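Side-chain contacts in uncharacterized protein (PDB 3EUR), which is of unknown function but has a thioredoxin-like fold, consistent with a thiol-disulfide oxidoreductase or a protein akin to one: residues A[16-19]-A[20-24]; A[129-133]-A[134-138]. All coordinates share one frame; numbering follows the deposited sequence. Where two conformers were deposited one is given.

Contact 1. Residues A[16-19]-A[20-24]; sequences YTLD and SGVKG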
loop_
_atom_site.group_PDB
_atom_site.type_symbol
_atom_site.label_atom_id
_atom_site.label_comp_id
_atom_site.label_asym_id
_atom_site.label_seq_id
_atom_site.Cartn_x
_atom_site.Cartn_y
_atom_site.Cartn_z
ATOM N N TYR A 16 -7.683 -4.445 7.153
ATOM C CA TYR A 16 -7.010 -5.454 6.379
ATOM C C TYR A 16 -6.877 -6.740 7.170
ATOM O O TYR A 16 -6.863 -6.720 8.405
ATOM C CB TYR A 16 -5.636 -4.965 5.883
ATOM C CG TYR A 16 -4.631 -4.661 6.934
ATOM C CD1 TYR A 16 -3.874 -5.644 7.499
ATOM C CD2 TYR A 16 -4.449 -3.354 7.406
ATOM C CE1 TYR A 16 -2.960 -5.370 8.489
ATOM C CE2 TYR A 16 -3.549 -3.095 8.398
ATOM C CZ TYR A 16 -2.808 -4.098 8.939
ATOM O OH TYR A 16 -1.913 -3.810 9.938
ATOM N N THR A 17 -6.788 -7.831 6.438
ATOM C CA THR A 17 -6.565 -9.147 7.016
ATOM C C THR A 17 -5.263 -9.699 6.439
ATOM O O THR A 17 -5.039 -9.671 5.225
ATOM C CB THR A 17 -7.742 -10.092 6.661
ATOM O OG1 THR A 17 -8.969 -9.510 7.096
ATOM C CG2 THR A 17 -7.603 -11.428 7.294
ATOM N N LEU A 18 -4.383 -10.205 7.306
ATOM C CA LEU A 18 -3.138 -10.820 6.855
ATOM C C LEU A 18 -3.381 -12.279 6.515
ATOM O O LEU A 18 -4.455 -12.846 6.840
ATOM C CB LEU A 18 -2.054 -10.713 7.933
ATOM C CG LEU A 18 -1.748 -9.317 8.446
ATOM C CD1 LEU A 18 -0.688 -9.363 9.549
ATOM C CD2 LEU A 18 -1.286 -8.429 7.277
ATOM N N ASP A 19 -2.427 -12.893 5.837
ATOM C CA ASP A 19 -2.499 -14.326 5.591
ATOM C C ASP A 19 -2.698 -15.164 6.835
ATOM O O ASP A 19 -3.357 -16.196 6.786
ATOM C CB ASP A 19 -1.259 -14.806 4.852
ATOM C CG ASP A 19 -1.302 -16.309 4.576
ATOM O OD1 ASP A 19 -2.090 -16.769 3.715
ATOM O OD2 ASP A 19 -0.520 -17.003 5.252
ATOM N N SER A 20 -2.129 -14.715 7.940
ATOM C CA SER A 20 -2.238 -15.427 9.225
ATOM C C SER A 20 -3.632 -15.276 9.832
ATOM O O SER A 20 -3.925 -15.967 10.815
ATOM C CB SER A 20 -1.266 -14.795 10.168
ATOM O OG SER A 20 -1.697 -13.446 10.420
ATOM N N GLY A 21 -4.467 -14.379 9.285
ATOM C CA GLY A 21 -5.814 -14.114 9.800
ATOM C C GLY A 21 -5.862 -12.956 10.763
ATOM O O GLY A 21 -6.932 -12.531 11.173
ATOM N N VAL A 22 -4.706 -12.422 11.121
ATOM C CA VAL A 22 -4.658 -11.247 11.962
ATOM C C VAL A 22 -5.349 -10.052 11.232
ATOM O O VAL A 22 -5.166 -9.866 10.019
ATOM C CB VAL A 22 -3.199 -10.952 12.285
ATOM C CG1 VAL A 22 -3.019 -9.537 12.828
ATOM C CG2 VAL A 22 -2.654 -12.033 13.247
ATOM N N LYS A 23 -6.119 -9.266 11.987
ATOM C CA LYS A 23 -6.799 -8.039 11.497
ATOM C C LYS A 23 -6.095 -6.797 12.009
ATOM O O LYS A 23 -5.713 -6.738 13.184
ATOM C CB LYS A 23 -8.227 -7.894 12.032
ATOM C CG LYS A 23 -9.098 -9.070 12.002
ATOM C CD LYS A 23 -9.639 -9.189 10.614
ATOM C CE LYS A 23 -10.463 -10.415 10.399
ATOM N NZ LYS A 23 -10.859 -10.508 8.980
ATOM N N GLY A 24 -6.017 -5.783 11.166
ATOM C CA GLY A 24 -5.573 -4.474 11.573
ATOM C C GLY A 24 -6.174 -3.433 10.714
ATOM O O GLY A 24 -6.862 -3.767 9.755
#
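One face of the Y16 ring lies over the backbone of G24. G24 CA sits 4.1 Å from the ring centroid and 20° off the normal, a CH-pi contact. The carbonyl belongs to the same face but is offset toward the rim, with G24 O 3.4 Å from Y16 CD2. The ring reaches this place because CG stands between the backbone N and the carbonyl carbon (chi1 64°), which folds the side chain back across the partner strand. G24 has no side chain, and the ring packs directly on its main chain. Y16 also touches F29, T94, L71 and I73, on the buried side of the hairpin.

Beneath the ring, Y16 and G24 form an antiparallel hydrogen-bonded pair. Next along, T17 and K23 are a non-hydrogen-bonded pair with side chains on the other face. They lie side by side, and K23 NZ donates to T17 OG1 at 2.8 Å. The lysine chain bends at chi2 (-81°), bringing its amine back to the threonine.

L18 N donates to V22 O at 2.8 Å, and L18 CD1 rests against V22 CG1. A type I turn from L18 to G21 closes the hairpin. In it G21 N donates to L18 O. S20 OG accepts from V22 N at 3.3 Å, an ST turn. D19 points out of the turn to a salt bridge with K83.

The chemistry is thus two-sided: a CH-pi contact on the buried Y16 face, and on the T17 face an exposed lysine whose amine donates to a threonine hydroxyl.

Contact 2. Residues A[129-133]-A[134-138]; sequences KDATL and QKVEQ
T132 and K135 meet at the start of a helix, where T132 is the N-cap. Its hydroxyl accepts from the backbone, with K135 N 3.1 Å from T132 OG1 and an N-H...O angle of 153°. The two side chains cross at about a right angle. K135 CB comes within 3.4 Å of T132 OG1, and Q134 CG lies beside the same oxygen. The torsion of T132 explains the cap: OG1 stands between the backbone N and the carbonyl carbon (chi1 64°), turned toward the first turn of the helix.

The main chain continues the pattern. V136 N donates to T132 O at 3.1 Å, and E137 N donates to L133 O at 2.9 Å. These are regular i to i+4 bonds of an alpha helix. The hydroxyl caps an N-H of the first turn.

An apolar contact runs beside the cap. The methyl of A131 points toward the helix and meets V136 CG2 at 3.9 Å. K135 CG lies near the same methyl, while the end of the lysine leads away. E137 lies along the L133 carbonyl, with its CG 3.4 Å from L133 O. Its carboxylate stays near that carbonyl, and OE2 is hydrogen-bonded to S56 OG.

Further out, A131 follows the corner that the chain turns at 129-130. It is tied by backbone hydrogen bonds to L117 on strand 116-120. V136 packs on L117, L128 and I59. L133 and E137 also touch I59. The opening turn of helix 133-141 thus packs against strands 116-120 and 126-131 and against helix 57-64.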
loop_
_atom_site.group_PDB
_atom_site.type_symbol
_atom_site.label_atom_id
_atom_site.label_comp_id
_atom_site.label_asym_id
_atom_site.label_seq_id
_atom_site.Cartn_x
_atom_site.Cartn_y
_atom_site.Cartn_z
ATOM N N LYS A 129 -0.728 11.454 -3.459
ATOM C CA LYS A 129 -1.876 10.712 -3.911
ATOM C C LYS A 129 -1.603 10.070 -5.275
ATOM O O LYS A 129 -1.316 10.790 -6.228
ATOM C CB LYS A 129 -3.108 11.640 -4.006
ATOM C CG LYS A 129 -4.286 10.916 -4.703
ATOM C CD LYS A 129 -5.568 11.718 -4.683
ATOM C CE LYS A 129 -6.742 10.931 -5.204
ATOM N NZ LYS A 129 -8.045 11.721 -5.099
ATOM N N ASP A 130 -1.799 8.762 -5.423
ATOM C CA ASP A 130 -1.656 8.090 -6.682
ATOM C C ASP A 130 -0.354 8.488 -7.403
ATOM O O ASP A 130 -0.353 8.954 -8.513
ATOM C CB ASP A 130 -2.931 8.302 -7.496
ATOM C CG ASP A 130 -2.867 7.586 -8.761
ATOM O OD1 ASP A 130 -1.999 6.689 -8.832
ATOM O OD2 ASP A 130 -3.669 7.906 -9.689
ATOM N N ALA A 131 0.735 8.298 -6.714
ATOM C CA ALA A 131 2.062 8.641 -7.182
ATOM C C ALA A 131 2.706 7.487 -7.900
ATOM O O ALA A 131 2.522 6.338 -7.529
ATOM C CB ALA A 131 2.913 9.086 -5.977
ATOM N N THR A 132 3.526 7.798 -8.897
ATOM C CA THR A 132 4.426 6.826 -9.404
ATOM C C THR A 132 5.528 6.499 -8.402
ATOM O O THR A 132 5.816 7.297 -7.500
ATOM C CB THR A 132 5.095 7.327 -10.696
ATOM O OG1 THR A 132 5.865 8.460 -10.369
ATOM C CG2 THR A 132 4.056 7.657 -11.804
ATOM N N LEU A 133 6.182 5.354 -8.572
ATOM C CA LEU A 133 7.306 5.035 -7.733
ATOM C C LEU A 133 8.362 6.115 -7.812
ATOM O O LEU A 133 8.937 6.538 -6.790
ATOM C CB LEU A 133 7.878 3.673 -8.102
ATOM C CG LEU A 133 9.010 3.196 -7.179
ATOM C CD1 LEU A 133 8.644 3.256 -5.708
ATOM C CD2 LEU A 133 9.372 1.764 -7.558
ATOM N N GLN A 134 8.658 6.617 -9.020
ATOM C CA GLN A 134 9.692 7.637 -9.114
ATOM C C GLN A 134 9.331 8.937 -8.402
ATOM O O GLN A 134 10.195 9.609 -7.826
ATOM C CB GLN A 134 10.128 7.821 -10.554
ATOM C CG GLN A 134 9.150 8.431 -11.472
ATOM C CD GLN A 134 9.776 8.632 -12.862
ATOM O OE1 GLN A 134 10.046 7.684 -13.478
ATOM N NE2 GLN A 134 9.973 9.859 -13.292
ATOM N N LYS A 135 8.051 9.286 -8.377
ATOM C CA LYS A 135 7.639 10.466 -7.624
ATOM C C LYS A 135 7.817 10.254 -6.100
ATOM O O LYS A 135 8.223 11.139 -5.398
ATOM C CB LYS A 135 6.198 10.808 -7.956
ATOM C CG LYS A 135 5.608 11.932 -7.223
ATOM C CD LYS A 135 6.295 13.227 -7.519
ATOM C CE LYS A 135 5.488 14.417 -6.961
ATOM N NZ LYS A 135 6.386 15.619 -6.799
ATOM N N VAL A 136 7.509 9.050 -5.618
ATOM C CA VAL A 136 7.749 8.743 -4.206
ATOM C C VAL A 136 9.246 8.869 -3.900
ATOM O O VAL A 136 9.621 9.478 -2.891
ATOM C CB VAL A 136 7.222 7.339 -3.839
ATOM C CG1 VAL A 136 7.617 6.944 -2.412
ATOM C CG2 VAL A 136 5.695 7.265 -4.020
ATOM N N GLU A 137 10.099 8.342 -4.775
ATOM C CA GLU A 137 11.541 8.412 -4.545
ATOM C C GLU A 137 12.005 9.858 -4.511
ATOM O O GLU A 137 12.817 10.254 -3.687
ATOM C CB GLU A 137 12.306 7.636 -5.626
ATOM C CG GLU A 137 12.056 6.148 -5.630
ATOM C CD GLU A 137 12.700 5.508 -6.838
ATOM O OE1 GLU A 137 12.281 5.849 -7.983
ATOM O OE2 GLU A 137 13.605 4.655 -6.670
ATOM N N GLN A 138 11.518 10.664 -5.464
ATOM C CA GLN A 138 11.895 12.062 -5.501
ATOM C C GLN A 138 11.486 12.802 -4.232
ATOM O O GLN A 138 12.260 13.582 -3.677
ATOM C CB GLN A 138 11.298 12.724 -6.740
ATOM C CG GLN A 138 11.898 14.059 -7.026
ATOM C CD GLN A 138 11.129 14.838 -8.060
ATOM O OE1 GLN A 138 10.616 14.275 -9.045
ATOM N NE2 GLN A 138 11.033 16.166 -7.843
#

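Contacts 1 and 2 both reach the same mixed sheet, at its two outermost strands, 23-25 and 126-131. Their centres are 27 Å apart, on opposite sides of the chain's centre, and they do not touch. Each is partly buried and joins residues close in sequence. Contact 1 is a strand-to-strand hairpin, and most of its bonds join backbone to backbone. Contact 2 is a strand-to-helix junction, and its bonds run along one helix. Contact 1 buries an aromatic ring, contact 2 the small side chains of A131 and V136. Their threonines differ too: T17 takes a lysine amine, whereas T132 takes a backbone N-H.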